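Local structure of FAD:protein FMN transferase (Pseudomonas stutzeri ATCC 14405 = CCUG 16156, 5MGY) at residues Ala163-Ile168 / Asp264-Arg269; Gly185-Glu190 / Val217-Met222; Glu63-Leu68 / Asp143-Ala148; Asp50-Thr55 / Pro75-Val80. The protein probably transfers the FMN part of FAD to threonine side chains of target proteins such as NosR, with magnesium as cofactor. All blocks are in the same frame, centred on the assembly; numbering follows the deposited sequence.

Contact 1: residues Ala163-Ile168 / Asp264-Arg269; sequences AVDLVI and DKSTLR
Asp165 reaches from helix 159-173 to the start of helix 267-292 and accepts bonds on both carboxylate oxygens. Its OD1 is held twice by Thr267. The hydroxyl OG1 of Thr267 donates to Asp165 OD1 at 3.0 Å, from above the carboxylate plane. The backbone N of Thr267 meets the same OD1 at 3.2 Å, on the syn lone pair. The backbone N of Leu268 donates to Asp165 OD2 at 3.1 Å, 41° out of that plane. Ser266 OG adds a weak bond to Asp165 OD2 at 3.5 Å.

Ser266 is also the N-cap of helix 267-292. Its OG lies anti to the backbone N (chi1 163°) and accepts from Arg269 N at 3.2 Å. Two residues earlier, Asp264 OD2 accepts from Ser266 N in an Asx turn.

Beside these bonds, Val164 and Thr267 cross at about a right angle, with Val164 CG1 3.7 Å from Thr267 CG2. Lys188 of strand 186-190 touches both.

Asp271 and Thr275, two magnesium ligands, lie further along the helix that Asp165 grips. An alanine in place of Asp165 would probably leave the first N-H groups of helix 267-292 and the Thr267 hydroxyl without their acceptor. The carboxylate faces the positive end of this helix, which would probably favour its charged form.

Contact 2: residues Gly185-Glu190 / Val217-Met222; sequences GELKAE and VELDGM
Leu219 meets Leu187 and Ala189. Its CD1 lies against Leu187 CD1, and the two side chains cross at about a right angle. Leu187 CG sits between its backbone N and carbonyl carbon (chi1 65°), and from there CD1 reaches Leu219. Closer to the backbone, Leu219 CB packs 4.0 Å from Ala189 CB.

Asp220 follows, beside Glu190. Asp220 OD2 lies 3.7 Å from Glu190 CG and bonds to Gly191 N. The two carboxylates are not in contact: Glu190 OE1 and Asp220 OD2 are 4.7 Å apart. Glu190 OE2 has its own partner, a salt bridge to Lys172.

Here the chain changes sheets. Strand 213-219 pairs with strand 199-205 in a two-stranded sheet, and its short axis stands at 73° to that of strand 186-190. Strand 222-227 instead joins the eight-stranded antiparallel sheet, next to strand 186-190.

Gly221 makes the turn. Its N donates to Ala189 O at 2.8 Å. At its backbone angles a CB would run into the carbonyl O of Asp220. The extended chain of Lys188 passes alongside, with CE 3.7 Å from Gly221 C, and its NZ goes on to Lys265 O.

Met222 opens the new strand and pairs with Ala189 as an antiparallel hydrogen-bonded pair. The side chains of Met222 and Ala189 lie on the same face of the sheet. Met222 O receives a CA-H...O contact from Lys188 CA at 3.5 Å.

Contact 3: residues Glu63-Leu68 / Asp143-Ala148; sequences ERFNAL and DRLCKA
Lys147 NZ is gripped by carbonyls at the end of helix 61-67. It donates to Phe65 O at 2.7 Å, with a C=O...N angle of 147°. It also donates to Leu68 O at 3.0 Å, from above that carbonyl plane. Leu151 O is a third acceptor. Phe65 O in turn also accepts from Leu68 N.

The contact lays helix 61-67 against a small antiparallel sheet, with strand 144-147 in the middle between strands 73-75 and 138-141. The short axes of helix and strand are 10.3 Å apart at an angle of 33°. Leu145 and Lys147 point toward the helix. Cys146, between them, points away and forms a disulfide to Cys73 in strand 73-75.

The Phe65 ring fits between Leu145 and Lys147. With CG anti to the backbone N (chi1 -172°), the side chain leads toward strand 144-147. Over one face Lys147 NZ makes a cation-pi contact, 4.6 Å from the ring centroid. Over the opposite face Leu145 CD1 makes a CH-pi contact, 3.7 Å from the centroid. The Lys147 chain slides past the ring in the opposite direction, and its CD comes close to Phe65 CZ.

The ammonium is thus held by carbonyls and an aromatic face in a buried place. The negative end of the helix would probably favour its charged form.

Next to Phe65, Asn66 OD1 bonds to Leu153 N. Asn66 ND2 donates to Glu63 OE2 at 3.1 Å. Phe65 CE1 lies 3.6 Å from Leu145 CB.

Contact 4: residues Asp50-Thr55 / Pro75-Val80; sequences DKQLST and PMPDMV
Gln52 of helix 35-53 lies against Pro77 and Met79 at the start of helix 78-93. The contact joins the C-terminal end of one helix to the N-terminal end of the other. Pro77 holds the N-cap position of the second helix.

The first group of contacts is amide against apolar atoms. Gln52 CG is anti to its carbonyl carbon (chi1 -63°) and the chain runs on extended, which brings the amide to Pro77 and Met79. Gln52 OE1 touches Pro77 CB and Met79 CB, both at 3.1 Å. The amide N of the same group lies on the thioether, with Gln52 NE2 3.6 Å from Met79 SD. Gln52 and Met79 cross at about a right angle, while Gln52 and Pro77 slide past each other. An alanine in place of Gln52 would probably open a gap beside the Pro77 ring and leave the Met79 thioether without the amide beside it.

The second group is van der Waals packing around Val80. Leu53 and Val80 slide past each other in opposite directions. Met79 sits further from Leu53 but also packs on Tyr162 and Leu166 of helix 159-173. Val80 CG2 also approaches Gln52 O, at 4.1 Å. That same methyl, Val80 CG2, is 3.6 Å from Leu53 CD2.

How the contacts relate
Contacts 3 and 4 form one cluster, with centres about 11 Å apart. Their segments alternate along the chain, and Met76 N of contact 4 probably bonds to Asp143 O of contact 3. Contacts 1 and 2 form another, with centres about 10 Å apart. Contact 2 is nested inside the loop closed by contact 1, and Lys188 ties the two. The clusters meet where Leu166 of contact 1 packs on Met79 of contact 4. Helix 159-173 lies between the eight-stranded sheet and the helices of contact 4. Contacts 2 and 3 lie on opposite sides of the chain's centre, with centres about 34 Å apart. The magnesium ion is nearest contact 1, about 9 Å from the side chain of Leu268.

Contact 1: residues Ala163-Ile168 / Asp264-Arg269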
loop_
_atom_site.group_PDB
_atom_site.type_symbol
_atom_site.label_atom_id
_atom_site.label_comp_id
_atom_site.label_asym_id
_atom_site.label_seq_id
_atom_site.Cartn_x
_atom_site.Cartn_y
_atom_site.Cartn_z
ATOM N N ALA A 163 -6.187 -2.336 5.510
ATOM C CA ALA A 163 -6.150 -2.708 6.923
ATOM C C ALA A 163 -6.280 -1.479 7.831
ATOM O O ALA A 163 -6.997 -1.526 8.816
ATOM C CB ALA A 163 -4.882 -3.512 7.252
ATOM N N VAL A 164 -5.620 -0.380 7.466
ATOM C CA VAL A 164 -5.640 0.856 8.220
ATOM C C VAL A 164 -7.062 1.414 8.189
ATOM O O VAL A 164 -7.602 1.853 9.221
ATOM C CB VAL A 164 -4.617 1.853 7.613
ATOM C CG1 VAL A 164 -4.840 3.300 8.087
ATOM C CG2 VAL A 164 -3.218 1.427 7.979
ATOM N N ASP A 165 -7.678 1.384 7.001
ATOM C CA ASP A 165 -9.006 1.948 6.837
ATOM C C ASP A 165 -9.973 1.097 7.654
ATOM O O ASP A 165 -10.765 1.676 8.403
ATOM C CB ASP A 165 -9.459 2.072 5.375
ATOM C CG ASP A 165 -8.751 3.186 4.590
ATOM O OD1 ASP A 165 -8.279 4.191 5.188
ATOM O OD2 ASP A 165 -8.688 3.096 3.319
ATOM N N LEU A 166 -9.868 -0.234 7.573
ATOM C CA LEU A 166 -10.743 -1.101 8.370
ATOM C C LEU A 166 -10.598 -0.888 9.877
ATOM O O LEU A 166 -11.597 -0.800 10.581
ATOM C CB LEU A 166 -10.590 -2.595 8.022
ATOM C CG LEU A 166 -11.075 -3.021 6.615
ATOM C CD1 LEU A 166 -10.604 -4.470 6.350
ATOM C CD2 LEU A 166 -12.585 -2.791 6.368
ATOM N N VAL A 167 -9.376 -0.788 10.361
ATOM C CA VAL A 167 -9.165 -0.526 11.761
ATOM C C VAL A 167 -9.810 0.799 12.153
ATOM O O VAL A 167 -10.471 0.877 13.146
ATOM C CB VAL A 167 -7.675 -0.557 12.131
ATOM C CG1 VAL A 167 -7.444 -0.009 13.540
ATOM C CG2 VAL A 167 -7.176 -1.987 12.029
ATOM N N ILE A 168 -9.655 1.825 11.342
ATOM C CA ILE A 168 -10.314 3.103 11.621
ATOM C C ILE A 168 -11.860 3.028 11.611
ATOM O O ILE A 168 -12.509 3.670 12.406
ATOM C CB ILE A 168 -9.779 4.204 10.693
ATOM C CG1 ILE A 168 -8.347 4.537 11.100
ATOM C CG2 ILE A 168 -10.626 5.475 10.763
ATOM C CD1 ILE A 168 -7.613 5.468 10.133
ATOM N N ASP A 264 -3.713 10.797 0.743
ATOM C CA ASP A 264 -5.076 10.712 0.297
ATOM C C ASP A 264 -5.944 10.408 1.541
ATOM O O ASP A 264 -5.466 9.855 2.554
ATOM C CB ASP A 264 -5.161 9.582 -0.710
ATOM C CG ASP A 264 -6.488 9.537 -1.482
ATOM O OD1 ASP A 264 -6.359 9.709 -2.721
ATOM O OD2 ASP A 264 -7.607 9.263 -0.924
ATOM N N LYS A 265 -7.218 10.750 1.446
ATOM C CA LYS A 265 -8.140 10.456 2.532
ATOM C C LYS A 265 -8.380 8.956 2.718
ATOM O O LYS A 265 -8.594 8.495 3.815
ATOM C CB LYS A 265 -9.452 11.205 2.350
ATOM C CG LYS A 265 -10.305 10.607 1.322
ATOM C CD LYS A 265 -11.325 11.554 0.741
ATOM C CE LYS A 265 -11.683 11.031 -0.669
ATOM N NZ LYS A 265 -12.808 11.832 -1.204
ATOM N N SER A 266 -8.307 8.212 1.642
ATOM C CA SER A 266 -8.363 6.771 1.717
ATOM C C SER A 266 -6.949 6.255 1.745
ATOM O O SER A 266 -6.221 6.438 0.780
ATOM C CB SER A 266 -9.077 6.243 0.485
ATOM O OG SER A 266 -8.811 4.896 0.341
ATOM N N THR A 267 -6.552 5.640 2.849
ATOM C CA THR A 267 -5.234 5.011 2.960
ATOM C C THR A 267 -5.072 3.845 1.963
ATOM O O THR A 267 -3.972 3.484 1.609
ATOM C CB THR A 267 -5.107 4.452 4.367
ATOM O OG1 THR A 267 -5.597 5.417 5.282
ATOM C CG2 THR A 267 -3.711 4.123 4.708
ATOM N N LEU A 268 -6.184 3.219 1.559
ATOM C CA LEU A 268 -6.150 2.161 0.553
ATOM C C LEU A 268 -5.592 2.769 -0.757
ATOM O O LEU A 268 -4.576 2.291 -1.321
ATOM C CB LEU A 268 -7.571 1.575 0.368
ATOM C CG LEU A 268 -7.705 0.327 -0.512
ATOM C CD1 LEU A 268 -9.055 -0.346 -0.396
ATOM C CD2 LEU A 268 -7.384 0.614 -1.975
ATOM N N ARG A 269 -6.266 3.817 -1.223
ATOM C CA ARG A 269 -5.823 4.647 -2.385
ATOM C C ARG A 269 -4.374 5.140 -2.316
ATOM O O ARG A 269 -3.631 4.988 -3.292
ATOM C CB ARG A 269 -6.826 5.805 -2.663
ATOM C CG ARG A 269 -8.099 5.183 -3.242
ATOM C CD ARG A 269 -8.981 6.008 -4.137
ATOM N NE ARG A 269 -8.351 6.562 -5.360
ATOM C CZ ARG A 269 -8.278 5.979 -6.549
ATOM N NH1 ARG A 269 -7.746 6.636 -7.559
ATOM N NH2 ARG A 269 -8.688 4.742 -6.744
#

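Contact 2: residues Gly185-Glu190 / Val217-Met222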
loop_
_atom_site.group_PDB
_atom_site.type_symbol
_atom_site.label_atom_id
_atom_site.label_comp_id
_atom_site.label_asym_id
_atom_site.label_seq_id
_atom_site.Cartn_x
_atom_site.Cartn_y
_atom_site.Cartn_z
ATOM N N GLY A 185 3.930 0.671 7.940
ATOM C CA GLY A 185 4.316 1.888 7.285
ATOM C C GLY A 185 3.188 2.728 6.763
ATOM O O GLY A 185 3.245 3.943 6.873
ATOM N N GLU A 186 2.156 2.118 6.206
ATOM C CA GLU A 186 0.936 2.865 5.866
ATOM C C GLU A 186 0.290 3.372 7.150
ATOM O O GLU A 186 0.284 2.689 8.155
ATOM C CB GLU A 186 -0.092 1.985 5.103
ATOM C CG GLU A 186 0.188 1.842 3.625
ATOM C CD GLU A 186 1.514 1.197 3.321
ATOM O OE1 GLU A 186 1.925 0.334 4.128
ATOM O OE2 GLU A 186 2.149 1.539 2.281
ATOM N N LEU A 187 -0.264 4.573 7.099
ATOM C CA LEU A 187 -0.935 5.127 8.230
ATOM C C LEU A 187 -1.910 6.205 7.916
ATOM O O LEU A 187 -1.912 6.788 6.844
ATOM C CB LEU A 187 0.065 5.625 9.248
ATOM C CG LEU A 187 1.024 6.782 8.996
ATOM C CD1 LEU A 187 0.336 8.152 9.041
ATOM C CD2 LEU A 187 2.138 6.735 10.060
ATOM N N LYS A 188 -2.749 6.467 8.912
ATOM C CA LYS A 188 -3.701 7.550 8.864
ATOM C C LYS A 188 -3.985 8.085 10.283
ATOM O O LYS A 188 -3.959 7.361 11.270
ATOM C CB LYS A 188 -4.948 7.077 8.151
ATOM C CG LYS A 188 -6.036 8.105 8.066
ATOM C CD LYS A 188 -7.205 7.671 7.188
ATOM C CE LYS A 188 -8.294 8.743 7.287
ATOM N NZ LYS A 188 -9.614 8.504 6.692
ATOM N N ALA A 189 -4.244 9.370 10.377
ATOM C CA ALA A 189 -4.594 9.935 11.635
ATOM C C ALA A 189 -5.699 10.936 11.482
ATOM O O ALA A 189 -5.883 11.514 10.407
ATOM C CB ALA A 189 -3.368 10.596 12.265
ATOM N N GLU A 190 -6.393 11.160 12.600
ATOM C CA GLU A 190 -7.507 12.120 12.666
ATOM C C GLU A 190 -7.686 12.675 14.057
ATOM O O GLU A 190 -7.179 12.126 15.012
ATOM C CB GLU A 190 -8.774 11.441 12.241
ATOM C CG GLU A 190 -9.924 12.367 11.987
ATOM C CD GLU A 190 -10.872 11.821 10.970
ATOM O OE1 GLU A 190 -11.832 12.548 10.695
ATOM O OE2 GLU A 190 -10.684 10.674 10.455
ATOM N N VAL A 217 4.356 17.036 8.355
ATOM C CA VAL A 217 2.986 17.344 8.004
ATOM C C VAL A 217 2.031 16.930 9.116
ATOM O O VAL A 217 2.269 16.007 9.873
ATOM C CB VAL A 217 2.546 16.691 6.655
ATOM C CG1 VAL A 217 3.466 17.169 5.531
ATOM C CG2 VAL A 217 2.491 15.164 6.723
ATOM N N GLU A 218 0.915 17.626 9.144
ATOM C CA GLU A 218 -0.119 17.430 10.093
ATOM C C GLU A 218 -1.213 16.588 9.420
ATOM O O GLU A 218 -1.719 16.973 8.393
ATOM C CB GLU A 218 -0.592 18.810 10.582
ATOM C CG GLU A 218 0.592 19.580 11.210
ATOM C CD GLU A 218 0.243 20.954 11.763
ATOM O OE1 GLU A 218 -0.987 21.314 11.735
ATOM O OE2 GLU A 218 1.220 21.625 12.226
ATOM N N LEU A 219 -1.535 15.410 9.960
ATOM C CA LEU A 219 -2.566 14.565 9.376
ATOM C C LEU A 219 -3.835 14.701 10.165
ATOM O O LEU A 219 -3.847 14.471 11.378
ATOM C CB LEU A 219 -2.135 13.109 9.384
ATOM C CG LEU A 219 -0.901 12.749 8.548
ATOM C CD1 LEU A 219 -0.454 11.329 8.792
ATOM C CD2 LEU A 219 -1.179 12.901 7.082
ATOM N N ASP A 220 -4.905 15.100 9.497
ATOM C CA ASP A 220 -6.227 15.198 10.141
ATOM C C ASP A 220 -7.239 14.731 9.100
ATOM O O ASP A 220 -7.764 15.505 8.335
ATOM C CB ASP A 220 -6.533 16.637 10.651
ATOM C CG ASP A 220 -7.862 16.748 11.517
ATOM O OD1 ASP A 220 -8.224 17.876 11.951
ATOM O OD2 ASP A 220 -8.557 15.745 11.776
ATOM N N GLY A 221 -7.490 13.433 9.084
ATOM C CA GLY A 221 -8.423 12.824 8.154
ATOM C C GLY A 221 -7.750 12.359 6.891
ATOM O O GLY A 221 -8.408 12.168 5.892
ATOM N N MET A 222 -6.449 12.090 6.955
ATOM C CA MET A 222 -5.672 11.756 5.763
ATOM C C MET A 222 -4.734 10.583 6.033
ATOM O O MET A 222 -4.068 10.557 7.064
ATOM C CB MET A 222 -4.837 13.003 5.365
ATOM C CG MET A 222 -5.635 14.210 4.889
ATOM S SD MET A 222 -6.257 13.820 3.269
ATOM C CE MET A 222 -6.455 15.436 2.519
#

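Contact 3: residues Glu63-Leu68 / Asp143-Ala148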
loop_
_atom_site.group_PDB
_atom_site.type_symbol
_atom_site.label_atom_id
_atom_site.label_comp_id
_atom_site.label_asym_id
_atom_site.label_seq_id
_atom_site.Cartn_x
_atom_site.Cartn_y
_atom_site.Cartn_z
ATOM N N GLU A 63 -5.615 -17.856 -2.329
ATOM C CA GLU A 63 -4.865 -19.037 -2.880
ATOM C C GLU A 63 -5.734 -20.134 -3.466
ATOM O O GLU A 63 -5.291 -20.839 -4.391
ATOM C CB GLU A 63 -3.876 -19.673 -1.901
ATOM C CG GLU A 63 -2.553 -18.903 -1.784
ATOM C CD GLU A 63 -1.648 -18.950 -3.019
ATOM O OE1 GLU A 63 -1.041 -20.003 -3.245
ATOM O OE2 GLU A 63 -1.492 -17.921 -3.716
ATOM N N ARG A 64 -6.944 -20.279 -2.937
ATOM C CA ARG A 64 -7.903 -21.162 -3.534
ATOM C C ARG A 64 -8.275 -20.664 -4.954
ATOM O O ARG A 64 -8.264 -21.444 -5.901
ATOM C CB ARG A 64 -9.121 -21.259 -2.627
ATOM C CG ARG A 64 -10.109 -22.341 -3.023
ATOM C CD ARG A 64 -11.319 -22.352 -2.130
ATOM N NE ARG A 64 -12.299 -21.304 -2.508
ATOM C CZ ARG A 64 -12.630 -20.247 -1.770
ATOM N NH1 ARG A 64 -12.035 -20.060 -0.587
ATOM N NH2 ARG A 64 -13.541 -19.375 -2.231
ATOM N N PHE A 65 -8.565 -19.364 -5.081
ATOM C CA PHE A 65 -8.770 -18.700 -6.401
ATOM C C PHE A 65 -7.574 -18.819 -7.350
ATOM O O PHE A 65 -7.719 -19.136 -8.521
ATOM C CB PHE A 65 -9.086 -17.228 -6.232
ATOM C CG PHE A 65 -9.491 -16.568 -7.500
ATOM C CD1 PHE A 65 -10.718 -16.861 -8.068
ATOM C CD2 PHE A 65 -8.635 -15.697 -8.153
ATOM C CE1 PHE A 65 -11.095 -16.300 -9.256
ATOM C CE2 PHE A 65 -9.003 -15.132 -9.339
ATOM C CZ PHE A 65 -10.229 -15.431 -9.891
ATOM N N ASN A 66 -6.386 -18.616 -6.822
ATOM C CA ASN A 66 -5.173 -18.699 -7.650
ATOM C C ASN A 66 -4.896 -20.077 -8.190
ATOM O O ASN A 66 -4.297 -20.192 -9.233
ATOM C CB ASN A 66 -3.924 -18.194 -6.890
ATOM C CG ASN A 66 -3.944 -16.711 -6.656
ATOM O OD1 ASN A 66 -4.824 -15.982 -7.116
ATOM N ND2 ASN A 66 -2.994 -16.266 -5.882
ATOM N N ALA A 67 -5.326 -21.119 -7.481
ATOM C CA ALA A 67 -5.075 -22.491 -7.968
ATOM C C ALA A 67 -5.944 -22.879 -9.157
ATOM O O ALA A 67 -5.558 -23.737 -9.916
ATOM C CB ALA A 67 -5.224 -23.467 -6.860
ATOM N N LEU A 68 -7.087 -22.225 -9.329
ATOM C CA LEU A 68 -8.021 -22.566 -10.355
ATOM C C LEU A 68 -7.504 -22.307 -11.771
ATOM O O LEU A 68 -6.592 -21.549 -11.970
ATOM C CB LEU A 68 -9.315 -21.807 -10.120
ATOM C CG LEU A 68 -10.456 -22.381 -9.244
ATOM C CD1 LEU A 68 -10.093 -23.449 -8.214
ATOM C CD2 LEU A 68 -11.185 -21.260 -8.555
ATOM N N ASP A 143 -21.449 -12.700 -6.314
ATOM C CA ASP A 143 -20.525 -12.987 -5.255
ATOM C C ASP A 143 -19.375 -13.835 -5.794
ATOM O O ASP A 143 -18.599 -14.404 -5.011
ATOM C CB ASP A 143 -21.254 -13.689 -4.110
ATOM C CG ASP A 143 -21.861 -15.115 -4.527
ATOM O OD1 ASP A 143 -22.561 -15.232 -5.599
ATOM O OD2 ASP A 143 -21.622 -16.112 -3.772
ATOM N N ARG A 144 -19.269 -13.966 -7.123
ATOM C CA ARG A 144 -18.177 -14.755 -7.725
ATOM C C ARG A 144 -17.105 -13.836 -8.328
ATOM O O ARG A 144 -17.438 -12.735 -8.760
ATOM C CB ARG A 144 -18.723 -15.707 -8.790
ATOM C CG ARG A 144 -19.625 -16.812 -8.249
ATOM C CD ARG A 144 -20.916 -16.986 -9.033
ATOM N NE ARG A 144 -20.748 -17.791 -10.254
ATOM C CZ ARG A 144 -20.920 -17.363 -11.520
ATOM N NH1 ARG A 144 -21.293 -16.108 -11.786
ATOM N NH2 ARG A 144 -20.732 -18.217 -12.545
ATOM N N LEU A 145 -15.840 -14.292 -8.300
ATOM C CA LEU A 145 -14.749 -13.689 -9.052
ATOM C C LEU A 145 -14.498 -14.575 -10.220
ATOM O O LEU A 145 -14.332 -15.756 -10.014
ATOM C CB LEU A 145 -13.443 -13.730 -8.299
ATOM C CG LEU A 145 -12.798 -12.556 -7.608
ATOM C CD1 LEU A 145 -11.342 -12.860 -7.359
ATOM C CD2 LEU A 145 -12.969 -11.324 -8.480
ATOM N N CYS A 146 -14.344 -14.012 -11.410
ATOM C CA CYS A 146 -14.115 -14.803 -12.598
ATOM C C CYS A 146 -12.764 -14.508 -13.185
ATOM O O CYS A 146 -12.260 -13.379 -13.094
ATOM C CB CYS A 146 -15.205 -14.555 -13.593
ATOM S SG CYS A 146 -16.766 -15.016 -12.834
ATOM N N LYS A 147 -12.162 -15.533 -13.781
ATOM C CA LYS A 147 -10.921 -15.335 -14.474
ATOM C C LYS A 147 -10.909 -15.975 -15.842
ATOM O O LYS A 147 -11.165 -17.173 -15.952
ATOM C CB LYS A 147 -9.752 -15.808 -13.628
ATOM C CG LYS A 147 -9.631 -17.289 -13.389
ATOM C CD LYS A 147 -8.766 -17.474 -12.168
ATOM C CE LYS A 147 -7.838 -18.632 -12.280
ATOM N NZ LYS A 147 -6.956 -18.718 -11.095
ATOM N N ALA A 148 -10.585 -15.171 -16.871
ATOM C CA ALA A 148 -10.546 -15.633 -18.249
ATOM C C ALA A 148 -9.238 -16.293 -18.675
ATOM O O ALA A 148 -9.224 -16.995 -19.667
ATOM C CB ALA A 148 -10.844 -14.514 -19.158
#

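Contact 4: residues Asp50-Thr55 / Pro75-Val80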
loop_
_atom_site.group_PDB
_atom_site.type_symbol
_atom_site.label_atom_id
_atom_site.label_comp_id
_atom_site.label_asym_id
_atom_site.label_seq_id
_atom_site.Cartn_x
_atom_site.Cartn_y
_atom_site.Cartn_z
ATOM N N ASP A 50 -5.356 -11.924 6.629
ATOM C CA ASP A 50 -4.403 -12.963 6.341
ATOM C C ASP A 50 -5.109 -14.215 5.769
ATOM O O ASP A 50 -4.632 -14.850 4.870
ATOM C CB ASP A 50 -3.703 -13.300 7.614
ATOM C CG ASP A 50 -2.306 -13.854 7.403
ATOM O OD1 ASP A 50 -1.394 -13.402 7.977
ATOM O OD2 ASP A 50 -1.989 -14.805 6.755
ATOM N N LYS A 51 -6.255 -14.550 6.303
ATOM C CA LYS A 51 -6.962 -15.748 5.895
ATOM C C LYS A 51 -7.537 -15.558 4.509
ATOM O O LYS A 51 -7.533 -16.493 3.766
ATOM C CB LYS A 51 -8.087 -16.077 6.914
ATOM C CG LYS A 51 -8.548 -17.505 6.902
ATOM C CD LYS A 51 -9.675 -17.758 5.924
ATOM C CE LYS A 51 -9.798 -19.256 5.660
ATOM N NZ LYS A 51 -10.491 -19.519 4.370
ATOM N N GLN A 52 -8.074 -14.372 4.212
ATOM C CA GLN A 52 -8.731 -14.085 2.935
ATOM C C GLN A 52 -7.670 -13.790 1.830
ATOM O O GLN A 52 -7.752 -14.356 0.750
ATOM C CB GLN A 52 -9.801 -12.943 3.064
ATOM C CG GLN A 52 -10.992 -13.236 3.990
ATOM C CD GLN A 52 -12.156 -12.250 3.861
ATOM O OE1 GLN A 52 -12.571 -11.886 2.788
ATOM N NE2 GLN A 52 -12.702 -11.844 4.957
ATOM N N LEU A 53 -6.638 -13.000 2.124
ATOM C CA LEU A 53 -5.819 -12.350 1.051
ATOM C C LEU A 53 -4.358 -12.738 0.949
ATOM O O LEU A 53 -3.776 -12.445 -0.044
ATOM C CB LEU A 53 -5.809 -10.844 1.218
ATOM C CG LEU A 53 -7.098 -10.083 1.480
ATOM C CD1 LEU A 53 -6.776 -8.643 1.798
ATOM C CD2 LEU A 53 -7.984 -10.161 0.271
ATOM N N SER A 54 -3.741 -13.323 1.968
ATOM C CA SER A 54 -2.333 -13.716 1.864
ATOM C C SER A 54 -2.072 -14.884 0.926
ATOM O O SER A 54 -2.607 -15.957 1.075
ATOM C CB SER A 54 -1.787 -14.136 3.193
ATOM O OG SER A 54 -0.426 -14.433 3.053
ATOM N N THR A 55 -1.195 -14.635 -0.018
ATOM C CA THR A 55 -0.567 -15.648 -0.834
ATOM C C THR A 55 0.521 -16.444 -0.110
ATOM O O THR A 55 1.029 -17.366 -0.680
ATOM C CB THR A 55 0.047 -15.041 -2.154
ATOM O OG1 THR A 55 0.919 -13.962 -1.856
ATOM C CG2 THR A 55 -1.021 -14.496 -3.047
ATOM N N PRO A 75 -16.908 -18.644 -6.051
ATOM C CA PRO A 75 -17.380 -17.700 -5.007
ATOM C C PRO A 75 -16.223 -17.194 -4.117
ATOM O O PRO A 75 -15.271 -17.947 -3.834
ATOM C CB PRO A 75 -18.405 -18.523 -4.212
ATOM C CG PRO A 75 -18.716 -19.696 -5.055
ATOM C CD PRO A 75 -17.499 -19.976 -5.868
ATOM N N MET A 76 -16.281 -15.917 -3.750
ATOM C CA MET A 76 -15.215 -15.287 -2.934
ATOM C C MET A 76 -15.798 -14.368 -1.889
ATOM O O MET A 76 -16.856 -13.733 -2.096
ATOM C CB MET A 76 -14.220 -14.449 -3.781
ATOM C CG MET A 76 -13.423 -15.200 -4.824
ATOM S SD MET A 76 -12.325 -16.410 -4.123
ATOM C CE MET A 76 -11.078 -15.343 -3.507
ATOM N N PRO A 77 -15.066 -14.207 -0.798
ATOM C CA PRO A 77 -15.611 -13.322 0.213
ATOM C C PRO A 77 -15.637 -11.814 -0.148
ATOM O O PRO A 77 -15.068 -11.381 -1.167
ATOM C CB PRO A 77 -14.725 -13.596 1.415
ATOM C CG PRO A 77 -13.637 -14.499 1.001
ATOM C CD PRO A 77 -13.729 -14.709 -0.460
ATOM N N ASP A 78 -16.327 -11.040 0.691
ATOM C CA ASP A 78 -16.504 -9.583 0.511
ATOM C C ASP A 78 -15.210 -8.801 0.309
ATOM O O ASP A 78 -15.112 -8.057 -0.659
ATOM C CB ASP A 78 -17.303 -9.019 1.707
ATOM C CG ASP A 78 -18.826 -9.386 1.649
ATOM O OD1 ASP A 78 -19.359 -9.905 0.610
ATOM O OD2 ASP A 78 -19.495 -9.122 2.673
ATOM N N MET A 79 -14.239 -9.005 1.212
ATOM C CA MET A 79 -12.944 -8.342 1.138
ATOM C C MET A 79 -12.320 -8.449 -0.220
ATOM O O MET A 79 -11.795 -7.448 -0.729
ATOM C CB MET A 79 -11.916 -8.930 2.080
ATOM C CG MET A 79 -11.944 -8.322 3.435
ATOM S SD MET A 79 -10.592 -9.018 4.399
ATOM C CE MET A 79 -11.207 -8.522 6.046
ATOM N N VAL A 80 -12.288 -9.673 -0.761
ATOM C CA VAL A 80 -11.519 -9.943 -1.963
ATOM C C VAL A 80 -12.171 -9.181 -3.103
ATOM O O VAL A 80 -11.478 -8.588 -3.929
ATOM C CB VAL A 80 -11.447 -11.430 -2.260
ATOM C CG1 VAL A 80 -10.864 -11.667 -3.645
ATOM C CG2 VAL A 80 -10.624 -12.127 -1.229
#